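Local coordinates for protein proto-oncogene vav (Homo sapiens, PDB 6NEW) that probably acts as a guanine nucleotide exchange factor for Rac-type GTPases, pairing a catalytic RhoGEF domain with a PH domain and a zinc-binding C1 domain, at residues Met316-Glu321 / Gly327-Phe332. Residues are numbered along the deposited sequence; the frame is centred on the assembly and turned at random.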
loop_
_atom_site.group_PDB
_atom_site.type_symbol
_atom_site.label_atom_id
_atom_site.label_comp_id
_atom_site.label_asym_id
_atom_site.label_seq_id
_atom_site.Cartn_x
_atom_site.Cartn_y
_atom_site.Cartn_z
ATOM N N MET A 316 -16.498 -23.867 18.610
ATOM C CA MET A 316 -15.277 -23.524 19.309
ATOM C C MET A 316 -13.963 -24.032 18.683
ATOM O O MET A 316 -13.931 -24.990 17.924
ATOM C CB MET A 316 -15.371 -24.001 20.778
ATOM C CG MET A 316 -14.009 -24.309 21.377
ATOM S SD MET A 316 -13.834 -25.032 23.005
ATOM C CE MET A 316 -14.862 -26.515 22.846
ATOM N N PHE A 317 -12.876 -23.351 19.056
ATOM C CA PHE A 317 -11.479 -23.668 18.872
ATOM C C PHE A 317 -10.797 -23.175 20.130
ATOM O O PHE A 317 -11.355 -22.336 20.856
ATOM C CB PHE A 317 -10.859 -23.127 17.588
ATOM C CG PHE A 317 -10.777 -21.642 17.354
ATOM C CD1 PHE A 317 -9.703 -20.898 17.847
ATOM C CD2 PHE A 317 -11.701 -21.001 16.533
ATOM C CE1 PHE A 317 -9.598 -19.527 17.582
ATOM C CE2 PHE A 317 -11.585 -19.637 16.252
ATOM C CZ PHE A 317 -10.553 -18.904 16.797
ATOM N N LEU A 318 -9.626 -23.752 20.420
ATOM C CA LEU A 318 -8.801 -23.450 21.586
ATOM C C LEU A 318 -7.651 -22.544 21.210
ATOM O O LEU A 318 -7.116 -22.636 20.110
ATOM C CB LEU A 318 -8.246 -24.756 22.202
ATOM C CG LEU A 318 -9.245 -25.911 22.427
ATOM C CD1 LEU A 318 -8.509 -27.257 22.518
ATOM C CD2 LEU A 318 -10.090 -25.670 23.673
ATOM N N LEU A 319 -7.284 -21.665 22.133
ATOM C CA LEU A 319 -6.184 -20.722 22.016
ATOM C C LEU A 319 -5.345 -20.978 23.266
ATOM O O LEU A 319 -5.735 -20.606 24.372
ATOM C CB LEU A 319 -6.715 -19.270 21.916
ATOM C CG LEU A 319 -5.652 -18.140 21.891
ATOM C CD1 LEU A 319 -4.812 -18.188 20.625
ATOM C CD2 LEU A 319 -6.301 -16.789 21.998
ATOM N N ILE A 320 -4.268 -21.740 23.101
ATOM C CA ILE A 320 -3.458 -22.220 24.227
ATOM C C ILE A 320 -2.056 -21.657 24.282
ATOM O O ILE A 320 -1.384 -21.653 23.266
ATOM C CB ILE A 320 -3.427 -23.798 24.192
ATOM C CG1 ILE A 320 -4.843 -24.416 24.326
ATOM C CG2 ILE A 320 -2.480 -24.383 25.271
ATOM C CD1 ILE A 320 -4.940 -25.800 23.706
ATOM N N GLU A 321 -1.581 -21.280 25.483
ATOM C CA GLU A 321 -0.204 -20.784 25.699
ATOM C C GLU A 321 0.715 -21.982 25.507
ATOM O O GLU A 321 0.437 -23.050 26.056
ATOM C CB GLU A 321 -0.054 -20.137 27.090
ATOM C CG GLU A 321 1.168 -19.239 27.260
ATOM C CD GLU A 321 2.452 -19.905 27.738
ATOM O OE1 GLU A 321 2.398 -21.070 28.197
ATOM O OE2 GLU A 321 3.515 -19.247 27.681
ATOM N N GLY A 327 -5.075 -21.368 28.712
ATOM C CA GLY A 327 -5.839 -22.015 27.664
ATOM C C GLY A 327 -7.251 -21.469 27.585
ATOM O O GLY A 327 -8.078 -21.722 28.467
ATOM N N TYR A 328 -7.532 -20.711 26.533
ATOM C CA TYR A 328 -8.861 -20.129 26.305
ATOM C C TYR A 328 -9.684 -21.047 25.401
ATOM O O TYR A 328 -9.118 -21.827 24.631
ATOM C CB TYR A 328 -8.754 -18.740 25.633
ATOM C CG TYR A 328 -7.950 -17.713 26.399
ATOM C CD1 TYR A 328 -8.548 -16.904 27.363
ATOM C CD2 TYR A 328 -6.597 -17.521 26.132
ATOM C CE1 TYR A 328 -7.810 -15.958 28.074
ATOM C CE2 TYR A 328 -5.854 -16.563 26.821
ATOM C CZ TYR A 328 -6.461 -15.795 27.803
ATOM O OH TYR A 328 -5.733 -14.849 28.478
ATOM N N GLU A 329 -11.012 -20.926 25.481
ATOM C CA GLU A 329 -11.988 -21.622 24.633
ATOM C C GLU A 329 -12.777 -20.495 23.998
ATOM O O GLU A 329 -13.305 -19.643 24.710
ATOM C CB GLU A 329 -12.942 -22.512 25.445
ATOM C CG GLU A 329 -12.307 -23.697 26.156
ATOM C CD GLU A 329 -13.338 -24.706 26.637
ATOM O OE1 GLU A 329 -14.445 -24.275 27.036
ATOM O OE2 GLU A 329 -13.043 -25.924 26.623
ATOM N N LEU A 330 -12.792 -20.450 22.673
ATOM C CA LEU A 330 -13.396 -19.356 21.945
ATOM C C LEU A 330 -14.627 -19.852 21.247
ATOM O O LEU A 330 -14.539 -20.739 20.390
ATOM C CB LEU A 330 -12.357 -18.747 20.952
ATOM C CG LEU A 330 -11.442 -17.581 21.421
ATOM C CD1 LEU A 330 -10.789 -17.847 22.738
ATOM C CD2 LEU A 330 -10.346 -17.336 20.433
ATOM N N PHE A 331 -15.787 -19.285 21.623
ATOM C CA PHE A 331 -17.076 -19.701 21.054
ATOM C C PHE A 331 -17.658 -18.636 20.143
ATOM O O PHE A 331 -17.792 -17.477 20.543
ATOM C CB PHE A 331 -18.093 -20.076 22.146
ATOM C CG PHE A 331 -17.682 -21.207 23.052
ATOM C CD1 PHE A 331 -16.920 -20.963 24.195
ATOM C CD2 PHE A 331 -18.117 -22.508 22.807
ATOM C CE1 PHE A 331 -16.553 -22.009 25.041
ATOM C CE2 PHE A 331 -17.756 -23.556 23.654
ATOM C CZ PHE A 331 -16.964 -23.304 24.757
ATOM N N PHE A 332 -18.009 -19.051 18.930
ATOM C CA PHE A 332 -18.604 -18.203 17.904
ATOM C C PHE A 332 -20.068 -18.624 17.675
ATOM O O PHE A 332 -20.411 -19.791 17.926
ATOM C CB PHE A 332 -17.752 -18.226 16.616
ATOM C CG PHE A 332 -16.371 -17.717 16.948
ATOM C CD1 PHE A 332 -16.126 -16.353 17.060
ATOM C CD2 PHE A 332 -15.344 -18.603 17.285
ATOM C CE1 PHE A 332 -14.881 -15.889 17.465
ATOM C CE2 PHE A 332 -14.117 -18.134 17.718
ATOM C CZ PHE A 332 -13.878 -16.780 17.774
#
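L319 O accepts the shortest bond between the two strands, from Y328 N at 2.8 Å, with the donor tilted 25° from the carbonyl plane; G327 CA and the edge of the Y328 ring also border this oxygen. The return bond, L319 N to Y328 O, is nearly straight at 3.1 Å. One hydrogen-bonded pair further along, L330 N meets F317 O head-on at 3.0 Å, whereas F317 N to L330 O is weak at 3.4 Å. On the face carrying M316, L318, E329 and F331, M316 lays CB over the F331 ring, 4.1 Å from its centroid. With CG anti to the backbone N (chi1 152°) and chi2 extended, M316 SD is carried obliquely beside the same ring, a Met-aromatic contact, and to 3.6 Å from E329 CB. The E329 carboxylate is held by T258 OG1 through OE1. On the other face F317 places CG between its backbone N and carbonyl carbon (chi1 63°), which brings the ring across L330, whose CB covers one ring face; L330 CD2 touches F317 CE1 at 3.7 Å. The F317 and F332 rings are near parallel but slid apart, centroids 5.4 Å apart. Helix 335-352 covers this face, W341 stacking on F332 and F345 meeting F317, L319 and L330. Strands 249-258 and 298-302 flank the pair, an antiparallel beta hairpin leading into helix 335-352, the C-terminal helix of the PH domain fold.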